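Local coordinates for protein Dok-7 (Mus musculus, PDB 3ML4) that is a cytoplasmic adaptor that dimerises and activates the receptor tyrosine kinase MuSK at the neuromuscular synapse, its PH domain binding phosphoinositides, at residues B[95-98]-B[99-102]; B[155-158]-B[159-162]; B[180-183]-B[184-188]; B[190-193]-B[194-198]. One frame throughout, in Å; residues are numbered along the deposited sequence.

Contact 1: residues B[95-98]-B[99-102]; sequences FDSH and EAMC
The imidazole of H98 lies against the sulfur of C102, one helical turn further on. C102 SG sits over one face of the ring, 3.7 Å from the H98 ring centroid and displaced toward the rim, with CE1 the nearest ring atom. Two torsions bring them together: H98 sends CG opposite its own amide nitrogen (chi1 -179°), while C102 keeps SG beside its backbone N (chi1 -63°). At another part of the same ring, H98 CD2 is 3.5 Å from the terminal methyl CE of M101, a selenomethionine whose chain leaves CA extended and then bends at chi3.

F95 packs against the start of that chain. Its ring takes M101 CA over one face, 4.1 Å from the centroid and 15° off the normal, which is a CH-pi contact. F95 CD1 also meets M101 CB at 3.8 Å, and the two side chains cross at about a right angle, so the phenyl packs against the root of the M101 chain. Outside the segments, W104 meets the F95 ring edge-to-face.

The backbone is bonded i to i+4 from C102 N to H98 O at 3.1 Å, nearly straight, whereas the bond from M101 N to S97 O, 3.5 Å, is weak. S97 occupies the N-cap position, but its side chain makes no capping bond. Buried F95, from the loop, thus packs on buried M101 of the first turn while H98 is exposed, at the start of helix 98-112, the C-terminal helix characteristic of the PH fold.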
loop_
_atom_site.group_PDB
_atom_site.type_symbol
_atom_site.label_atom_id
_atom_site.label_comp_id
_atom_site.label_asym_id
_atom_site.label_seq_id
_atom_site.Cartn_x
_atom_site.Cartn_y
_atom_site.Cartn_z
ATOM N N PHE B 95 -2.109 27.516 0.274
ATOM C CA PHE B 95 -0.778 27.929 -0.129
ATOM C C PHE B 95 -0.801 29.358 -0.628
ATOM O O PHE B 95 -1.832 29.847 -1.086
ATOM C CB PHE B 95 -0.247 27.025 -1.239
ATOM C CG PHE B 95 -0.264 25.575 -0.894
ATOM C CD1 PHE B 95 -1.375 24.792 -1.188
ATOM C CD2 PHE B 95 0.829 24.984 -0.272
ATOM C CE1 PHE B 95 -1.398 23.447 -0.870
ATOM C CE2 PHE B 95 0.818 23.634 0.050
ATOM C CZ PHE B 95 -0.301 22.861 -0.253
ATOM N N ASP B 96 0.351 30.012 -0.541
ATOM C CA ASP B 96 0.533 31.352 -1.079
ATOM C C ASP B 96 0.767 31.232 -2.576
ATOM O O ASP B 96 -0.084 31.606 -3.384
ATOM C CB ASP B 96 1.740 32.024 -0.419
ATOM C CG ASP B 96 2.061 31.438 0.947
ATOM O OD1 ASP B 96 1.117 31.041 1.673
ATOM O OD2 ASP B 96 3.260 31.368 1.296
ATOM N N SER B 97 1.921 30.676 -2.927
ATOM C CA SER B 97 2.361 30.573 -4.308
ATOM C C SER B 97 1.675 29.444 -5.062
ATOM O O SER B 97 1.395 28.384 -4.500
ATOM C CB SER B 97 3.880 30.389 -4.358
ATOM O OG SER B 97 4.324 29.515 -3.332
ATOM N N HIS B 98 1.411 29.696 -6.343
ATOM C CA HIS B 98 0.905 28.690 -7.271
ATOM C C HIS B 98 1.858 27.496 -7.398
ATOM O O HIS B 98 1.419 26.348 -7.370
ATOM C CB HIS B 98 0.658 29.326 -8.645
ATOM C CG HIS B 98 0.107 28.380 -9.668
ATOM N ND1 HIS B 98 0.893 27.776 -10.623
ATOM C CD2 HIS B 98 -1.155 27.945 -9.893
ATOM C CE1 HIS B 98 0.142 27.006 -11.392
ATOM N NE2 HIS B 98 -1.105 27.088 -10.967
ATOM N N GLU B 99 3.157 27.766 -7.522
ATOM C CA GLU B 99 4.126 26.700 -7.797
ATOM C C GLU B 99 4.329 25.737 -6.624
ATOM O O GLU B 99 4.606 24.559 -6.840
ATOM C CB GLU B 99 5.461 27.249 -8.335
ATOM C CG GLU B 99 6.382 27.898 -7.304
ATOM C CD GLU B 99 7.775 28.197 -7.857
ATOM O OE1 GLU B 99 8.731 28.250 -7.053
ATOM O OE2 GLU B 99 7.922 28.374 -9.088
ATOM N N ALA B 100 4.172 26.243 -5.402
ATOM C CA ALA B 100 4.243 25.426 -4.189
ATOM C C ALA B 100 3.072 24.451 -4.105
ATOM O O ALA B 100 3.241 23.293 -3.712
ATOM C CB ALA B 100 4.287 26.308 -2.947
HETATM N N MSE B 101 1.888 24.932 -4.475
HETATM C CA MSE B 101 0.696 24.102 -4.567
HETATM C C MSE B 101 0.880 22.982 -5.597
HETATM O O MSE B 101 0.575 21.819 -5.312
HETATM C CB MSE B 101 -0.505 24.973 -4.928
HETATM C CG MSE B 101 -1.781 24.217 -5.222
HETATM SE SE MSE B 101 -2.980 25.302 -6.300
HETATM C CE MSE B 101 -2.134 25.087 -8.051
ATOM N N CYS B 102 1.383 23.337 -6.780
ATOM C CA CYS B 102 1.650 22.358 -7.835
ATOM C C CYS B 102 2.718 21.362 -7.415
ATOM O O CYS B 102 2.599 20.168 -7.691
ATOM C CB CYS B 102 2.080 23.050 -9.129
ATOM S SG CYS B 102 0.822 24.120 -9.823
#

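Contact 2: residues B[155-158]-B[159-162]; sequences QWKL and SDLR
The backbone N-H of D160 donates to K157 O at 3.1 Å, the shorter of two consecutive i to i+3 bonds that fold this turn. The second runs from L161 N to L158 O, 3.3 Å long and fairly straight at the hydrogen, 164°. In both, the donor stands about 60° out of the carbonyl plane, so neither oxygen is approached along a lone pair.

K157 and D160 run side by side in the same direction. D160 keeps CG beside its own backbone N (chi1 -63°), which carries OD2 alongside the lysine stem, 3.4 Å from K157 CB. The lysine then bends at chi3 and chi4, and K157 NZ ends 5.0 Å from D160 OD2: the charges are opposite, which may favour the pair electrostatically, but they do not touch. S159 OG lies beside the same aliphatic stem, at 3.9 Å from K157 CD.

Such a short 3-10 turn joins strands 151-157 and 161-167, the two outermost strands of the PTB sheet, consistent with the corner where a PH-superfold sandwich passes from one sheet to the other. On the buried side, L161 CD1 reaches W156 CB at 3.8 Å, meeting the indole obliquely near CG and CD1. L161 CD2 lies 4.3 Å from L158 CG, a looser apolar contact. Helix 193-203 covers these leucines, I203 touching L158 and F200 touching L161. Where the turn opens into strand 161-167, L161 O accepts a hydrogen bond from a polar side chain of the bound MuSK peptide, and S159 packs on an apolar one.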
loop_
_atom_site.group_PDB
_atom_site.type_symbol
_atom_site.label_atom_id
_atom_site.label_comp_id
_atom_site.label_asym_id
_atom_site.label_seq_id
_atom_site.Cartn_x
_atom_site.Cartn_y
_atom_site.Cartn_z
ATOM N N GLN B 155 -18.725 5.967 -6.355
ATOM C CA GLN B 155 -17.516 5.189 -6.068
ATOM C C GLN B 155 -17.607 3.732 -6.527
ATOM O O GLN B 155 -18.624 3.070 -6.330
ATOM C CB GLN B 155 -17.168 5.249 -4.577
ATOM C CG GLN B 155 -18.245 4.688 -3.649
ATOM C CD GLN B 155 -17.834 4.710 -2.187
ATOM O OE1 GLN B 155 -18.467 5.368 -1.364
ATOM N NE2 GLN B 155 -16.764 3.992 -1.859
ATOM N N TRP B 156 -16.529 3.244 -7.133
ATOM C CA TRP B 156 -16.447 1.871 -7.622
ATOM C C TRP B 156 -15.050 1.324 -7.362
ATOM O O TRP B 156 -14.072 2.064 -7.458
ATOM C CB TRP B 156 -16.715 1.812 -9.136
ATOM C CG TRP B 156 -18.013 2.436 -9.603
ATOM C CD1 TRP B 156 -19.180 1.785 -9.874
ATOM C CD2 TRP B 156 -18.264 3.827 -9.860
ATOM N NE1 TRP B 156 -20.144 2.678 -10.283
ATOM C CE2 TRP B 156 -19.610 3.939 -10.280
ATOM C CE3 TRP B 156 -17.485 4.988 -9.773
ATOM C CZ2 TRP B 156 -20.197 5.168 -10.608
ATOM C CZ3 TRP B 156 -18.065 6.209 -10.100
ATOM C CH2 TRP B 156 -19.413 6.288 -10.514
ATOM N N LYS B 157 -14.957 0.038 -7.026
ATOM C CA LYS B 157 -13.705 -0.696 -7.190
ATOM C C LYS B 157 -13.541 -0.903 -8.686
ATOM O O LYS B 157 -14.496 -1.298 -9.363
ATOM C CB LYS B 157 -13.755 -2.073 -6.522
ATOM C CG LYS B 157 -13.614 -2.102 -5.009
ATOM C CD LYS B 157 -13.105 -3.473 -4.559
ATOM C CE LYS B 157 -13.950 -4.070 -3.436
ATOM N NZ LYS B 157 -14.033 -3.206 -2.218
ATOM N N LEU B 158 -12.344 -0.644 -9.206
ATOM C CA LEU B 158 -12.040 -0.959 -10.605
ATOM C C LEU B 158 -12.271 -2.432 -10.968
ATOM O O LEU B 158 -12.679 -2.738 -12.085
ATOM C CB LEU B 158 -10.616 -0.537 -10.965
ATOM C CG LEU B 158 -10.532 0.597 -11.990
ATOM C CD1 LEU B 158 -10.923 1.943 -11.389
ATOM C CD2 LEU B 158 -9.140 0.660 -12.592
ATOM N N SER B 159 -12.033 -3.327 -10.012
ATOM C CA SER B 159 -12.192 -4.766 -10.226
ATOM C C SER B 159 -13.663 -5.206 -10.354
ATOM O O SER B 159 -13.951 -6.364 -10.684
ATOM C CB SER B 159 -11.473 -5.557 -9.118
ATOM O OG SER B 159 -11.993 -5.239 -7.837
ATOM N N ASP B 160 -14.582 -4.276 -10.107
ATOM C CA ASP B 160 -16.011 -4.565 -10.164
ATOM C C ASP B 160 -16.674 -3.980 -11.416
ATOM O O ASP B 160 -17.890 -4.074 -11.589
ATOM C CB ASP B 160 -16.695 -4.057 -8.894
ATOM C CG ASP B 160 -16.206 -4.762 -7.642
ATOM O OD1 ASP B 160 -15.604 -5.851 -7.757
ATOM O OD2 ASP B 160 -16.429 -4.235 -6.533
ATOM N N LEU B 161 -15.866 -3.379 -12.283
ATOM C CA LEU B 161 -16.333 -2.867 -13.570
ATOM C C LEU B 161 -16.346 -3.971 -14.626
ATOM O O LEU B 161 -15.332 -4.635 -14.838
ATOM C CB LEU B 161 -15.426 -1.726 -14.034
ATOM C CG LEU B 161 -15.776 -0.261 -13.776
ATOM C CD1 LEU B 161 -16.593 -0.029 -12.503
ATOM C CD2 LEU B 161 -14.486 0.539 -13.751
ATOM N N ARG B 162 -17.490 -4.162 -15.283
ATOM C CA ARG B 162 -17.613 -5.160 -16.356
ATOM C C ARG B 162 -16.873 -4.698 -17.597
ATOM O O ARG B 162 -16.065 -5.430 -18.163
ATOM C CB ARG B 162 -19.073 -5.396 -16.753
ATOM C CG ARG B 162 -20.011 -5.782 -15.633
ATOM C CD ARG B 162 -21.175 -6.614 -16.164
ATOM N NE ARG B 162 -22.279 -6.693 -15.204
ATOM C CZ ARG B 162 -23.222 -7.631 -15.216
ATOM N NH1 ARG B 162 -23.203 -8.595 -16.132
ATOM N NH2 ARG B 162 -24.181 -7.612 -14.302
#

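Contact 3: residues B[180-183]-B[184-188]; sequences GYWA and GVFFL
The phenyl ring of F186 is met at its edge, in its own plane, by the carbonyl oxygen of W182, while its CZ approaches the W182 indole from an oblique direction. F186 CE1 is 3.2 Å from W182 O. The indole comes closest through its benzo part, W182 CE3 lying 4.2 Å from F186 CZ, and the two side chains cross at about a right angle without stacking. A183 O also lies obliquely near the phenyl, 3.9 Å from F186 CZ.

Both aromatic side chains place CG beside the backbone N: in F186 (chi1 -58°) this swings the ring back along the chain toward the loop, which brings its edge to the W182 carbonyl. Between them G184 has a phi of 120°, a positive value that glycine adopts readily, and here the loop straightens into strand 184-189. The backbone of G184 pairs with G175 and that of F186 with F173, which places both in the sheet of the PTB domain beside strand 170-175.

W156 completes the cluster, its indole meeting the F186 ring edge-to-face and its NE1 donating a hydrogen bond to W182 O. L128 touches both W182 and F186 from a neighbouring loop. No hydrogen bond links the two segments themselves. The chemistry therefore implies a carbonyl whose polarity is met from two quarters, by a true N-H donor and, more weakly, by the probably slightly positive rim of an aromatic ring.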
loop_
_atom_site.group_PDB
_atom_site.type_symbol
_atom_site.label_atom_id
_atom_site.label_comp_id
_atom_site.label_asym_id
_atom_site.label_seq_id
_atom_site.Cartn_x
_atom_site.Cartn_y
_atom_site.Cartn_z
ATOM N N GLY B 180 -23.588 -2.971 -5.822
ATOM C CA GLY B 180 -25.034 -2.892 -5.611
ATOM C C GLY B 180 -25.858 -1.850 -6.342
ATOM O O GLY B 180 -26.381 -2.121 -7.427
ATOM N N TYR B 181 -26.017 -0.676 -5.732
ATOM C CA TYR B 181 -26.804 0.403 -6.352
ATOM C C TYR B 181 -25.960 1.338 -7.198
ATOM O O TYR B 181 -26.481 2.281 -7.788
ATOM C CB TYR B 181 -27.631 1.197 -5.326
ATOM C CG TYR B 181 -28.910 0.505 -4.900
ATOM C CD1 TYR B 181 -29.533 -0.441 -5.726
ATOM C CD2 TYR B 181 -29.511 0.811 -3.684
ATOM C CE1 TYR B 181 -30.709 -1.077 -5.331
ATOM C CE2 TYR B 181 -30.685 0.183 -3.283
ATOM C CZ TYR B 181 -31.277 -0.754 -4.108
ATOM O OH TYR B 181 -32.438 -1.365 -3.696
ATOM N N TRP B 182 -24.660 1.075 -7.244
ATOM C CA TRP B 182 -23.794 1.745 -8.199
ATOM C C TRP B 182 -23.604 0.926 -9.478
ATOM O O TRP B 182 -22.845 1.319 -10.367
ATOM C CB TRP B 182 -22.455 2.129 -7.563
ATOM C CG TRP B 182 -22.536 3.389 -6.750
ATOM C CD1 TRP B 182 -21.966 3.618 -5.527
ATOM C CD2 TRP B 182 -23.240 4.592 -7.093
ATOM N NE1 TRP B 182 -22.264 4.887 -5.093
ATOM C CE2 TRP B 182 -23.048 5.505 -6.031
ATOM C CE3 TRP B 182 -24.013 4.986 -8.194
ATOM C CZ2 TRP B 182 -23.604 6.786 -6.036
ATOM C CZ3 TRP B 182 -24.560 6.259 -8.201
ATOM C CH2 TRP B 182 -24.350 7.148 -7.127
ATOM N N ALA B 183 -24.308 -0.201 -9.571
ATOM C CA ALA B 183 -24.289 -1.027 -10.773
ATOM C C ALA B 183 -24.909 -0.278 -11.949
ATOM O O ALA B 183 -25.739 0.617 -11.758
ATOM C CB ALA B 183 -25.016 -2.334 -10.532
ATOM N N GLY B 184 -24.488 -0.631 -13.161
ATOM C CA GLY B 184 -25.077 -0.070 -14.372
ATOM C C GLY B 184 -24.090 0.670 -15.251
ATOM O O GLY B 184 -22.882 0.626 -15.023
ATOM N N VAL B 185 -24.627 1.372 -16.247
ATOM C CA VAL B 185 -23.836 2.013 -17.290
ATOM C C VAL B 185 -23.833 3.537 -17.112
ATOM O O VAL B 185 -24.883 4.147 -16.920
ATOM C CB VAL B 185 -24.366 1.618 -18.693
ATOM C CG1 VAL B 185 -23.413 2.078 -19.785
ATOM C CG2 VAL B 185 -24.578 0.104 -18.780
ATOM N N PHE B 186 -22.647 4.137 -17.176
ATOM C CA PHE B 186 -22.472 5.570 -16.916
ATOM C C PHE B 186 -21.692 6.260 -18.027
ATOM O O PHE B 186 -20.765 5.675 -18.601
ATOM C CB PHE B 186 -21.779 5.791 -15.566
ATOM C CG PHE B 186 -22.511 5.180 -14.404
ATOM C CD1 PHE B 186 -22.138 3.937 -13.912
ATOM C CD2 PHE B 186 -23.582 5.841 -13.811
ATOM C CE1 PHE B 186 -22.818 3.364 -12.842
ATOM C CE2 PHE B 186 -24.259 5.281 -12.735
ATOM C CZ PHE B 186 -23.879 4.038 -12.254
ATOM N N PHE B 187 -22.067 7.510 -18.304
ATOM C CA PHE B 187 -21.592 8.237 -19.479
ATOM C C PHE B 187 -20.959 9.563 -19.106
ATOM O O PHE B 187 -21.578 10.380 -18.428
ATOM C CB PHE B 187 -22.757 8.520 -20.431
ATOM C CG PHE B 187 -23.412 7.295 -20.992
ATOM C CD1 PHE B 187 -23.194 6.928 -22.314
ATOM C CD2 PHE B 187 -24.269 6.521 -20.211
ATOM C CE1 PHE B 187 -23.804 5.804 -22.845
ATOM C CE2 PHE B 187 -24.884 5.390 -20.727
ATOM C CZ PHE B 187 -24.653 5.032 -22.045
ATOM N N LEU B 188 -19.736 9.790 -19.574
ATOM C CA LEU B 188 -19.023 11.035 -19.298
ATOM C C LEU B 188 -18.543 11.697 -20.581
ATOM O O LEU B 188 -18.122 11.015 -21.513
ATOM C CB LEU B 188 -17.825 10.793 -18.363
ATOM C CG LEU B 188 -17.982 9.907 -17.120
ATOM C CD1 LEU B 188 -16.642 9.752 -16.387
ATOM C CD2 LEU B 188 -19.049 10.439 -16.173
#

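Contact 4: residues B[190-193]-B[194-198]; sequences SAEG and EQMSF
An ST turn leads into the start of helix 193-203 here, and M196 of the first helical turn folds back to touch it. S190 OG accepts from E192 N at 3.2 Å, S190 holding OG opposite its backbone N (chi1 178°). The side chain of S190 also meets the selenomethionine M196, whose methyl CE lies 3.4 Å from S190 CB. M196 CE packs on E192 as well, 3.5 Å from E192 CB, so the methyl touches the CB atoms of both loop residues. The M196 chain runs extended to SE after placing CG beside its backbone N (chi1 -71°), and CG passes 3.3 Å from E192 O on the way; beyond SE the chain bends at chi3 (-138°), and this bend sets where CE goes.

E192 stands at the N-cap position. Its carbonyl oxygen takes the amide of M196 at 2.9 Å. The next bond, S197 N to G193 O, is equally long at 2.9 Å. These i to i+4 bonds show a regular first turn, here of the C-terminal helix that covers the open end of the sandwich in the PTB fold. M196 packs against the sheet under this helix: F118 and V120 of strand 115-122 and F171 of strand 170-175 all touch it.

On the outer side, Q195 CB rests 3.4 Å from E192 O. S197, buried one turn along, touches F171 and also packs against a polar side chain of the bound peptide.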
loop_
_atom_site.group_PDB
_atom_site.type_symbol
_atom_site.label_atom_id
_atom_site.label_comp_id
_atom_site.label_asym_id
_atom_site.label_seq_id
_atom_site.Cartn_x
_atom_site.Cartn_y
_atom_site.Cartn_z
ATOM N N SER B 190 -15.710 14.151 -22.145
ATOM C CA SER B 190 -14.357 14.656 -21.960
ATOM C C SER B 190 -13.562 14.480 -23.238
ATOM O O SER B 190 -13.920 13.665 -24.088
ATOM C CB SER B 190 -13.651 13.915 -20.828
ATOM O OG SER B 190 -12.321 14.383 -20.691
ATOM N N ALA B 191 -12.470 15.233 -23.358
ATOM C CA ALA B 191 -11.565 15.094 -24.499
ATOM C C ALA B 191 -10.400 14.122 -24.207
ATOM O O ALA B 191 -9.436 14.042 -24.977
ATOM C CB ALA B 191 -11.046 16.472 -24.943
ATOM N N GLU B 192 -10.497 13.375 -23.109
ATOM C CA GLU B 192 -9.393 12.518 -22.676
ATOM C C GLU B 192 -9.797 11.052 -22.484
ATOM O O GLU B 192 -9.215 10.339 -21.668
ATOM C CB GLU B 192 -8.757 13.082 -21.395
ATOM C CG GLU B 192 -8.244 14.512 -21.521
ATOM C CD GLU B 192 -7.805 15.080 -20.196
ATOM O OE1 GLU B 192 -8.669 15.259 -19.314
ATOM O OE2 GLU B 192 -6.596 15.353 -20.030
ATOM N N GLY B 193 -10.786 10.608 -23.253
ATOM C CA GLY B 193 -11.317 9.257 -23.132
ATOM C C GLY B 193 -10.305 8.182 -23.463
ATOM O O GLY B 193 -10.257 7.144 -22.798
ATOM N N GLU B 194 -9.513 8.430 -24.505
ATOM C CA GLU B 194 -8.417 7.547 -24.903
ATOM C C GLU B 194 -7.380 7.421 -23.777
ATOM O O GLU B 194 -6.879 6.328 -23.516
ATOM C CB GLU B 194 -7.759 8.051 -26.192
ATOM C CG GLU B 194 -8.509 7.679 -27.479
ATOM C CD GLU B 194 -7.948 8.382 -28.719
ATOM O OE1 GLU B 194 -7.320 7.709 -29.567
ATOM O OE2 GLU B 194 -8.122 9.614 -28.838
ATOM N N GLN B 195 -7.077 8.537 -23.117
ATOM C CA GLN B 195 -6.201 8.544 -21.942
ATOM C C GLN B 195 -6.807 7.819 -20.749
ATOM O O GLN B 195 -6.091 7.157 -20.002
ATOM C CB GLN B 195 -5.836 9.971 -21.536
ATOM C CG GLN B 195 -4.606 10.497 -22.235
ATOM C CD GLN B 195 -4.514 12.008 -22.226
ATOM O OE1 GLN B 195 -4.976 12.676 -21.294
ATOM N NE2 GLN B 195 -3.908 12.559 -23.272
HETATM N N MSE B 196 -8.120 7.941 -20.576
HETATM C CA MSE B 196 -8.804 7.282 -19.470
HETATM C C MSE B 196 -8.846 5.769 -19.653
HETATM O O MSE B 196 -8.587 5.018 -18.714
HETATM C CB MSE B 196 -10.215 7.844 -19.280
HETATM C CG MSE B 196 -10.235 9.253 -18.717
HETATM SE SE MSE B 196 -11.994 10.107 -18.798
HETATM C CE MSE B 196 -11.380 11.847 -19.370
ATOM N N SER B 197 -9.163 5.344 -20.874
ATOM C CA SER B 197 -9.292 3.932 -21.222
ATOM C C SER B 197 -7.951 3.205 -21.120
ATOM O O SER B 197 -7.884 2.067 -20.636
ATOM C CB SER B 197 -9.863 3.796 -22.636
ATOM O OG SER B 197 -10.369 2.495 -22.862
ATOM N N PHE B 198 -6.892 3.869 -21.579
ATOM C CA PHE B 198 -5.550 3.314 -21.514
ATOM C C PHE B 198 -5.057 3.180 -20.070
ATOM O O PHE B 198 -4.396 2.200 -19.716
ATOM C CB PHE B 198 -4.582 4.163 -22.331
ATOM C CG PHE B 198 -3.140 3.845 -22.075
ATOM C CD1 PHE B 198 -2.570 2.680 -22.589
ATOM C CD2 PHE B 198 -2.352 4.705 -21.312
ATOM C CE1 PHE B 198 -1.236 2.384 -22.352
ATOM C CE2 PHE B 198 -1.015 4.421 -21.072
ATOM C CZ PHE B 198 -0.455 3.260 -21.587
#

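In the fold
From the N terminus, contact 1 comes first, turning strand 90-94 of the PH domain into helix 98-112; it lies apart, about 28 Å or more between centres from the others. The remaining three belong to the PTB domain and follow in series, none enclosing or crossing another. Contact 2 closes the turn from strand 151-157 to 161-167, contact 3 turns a loop into strand 184-189, and contact 4 carries the chain on into helix 193-203. Contacts 2 and 3 touch through W156 and W182, tying the edge strand 151-157 to the loop before strand 184-189, while helix 193-203, which contact 4 begins, packs over the turn of contact 2.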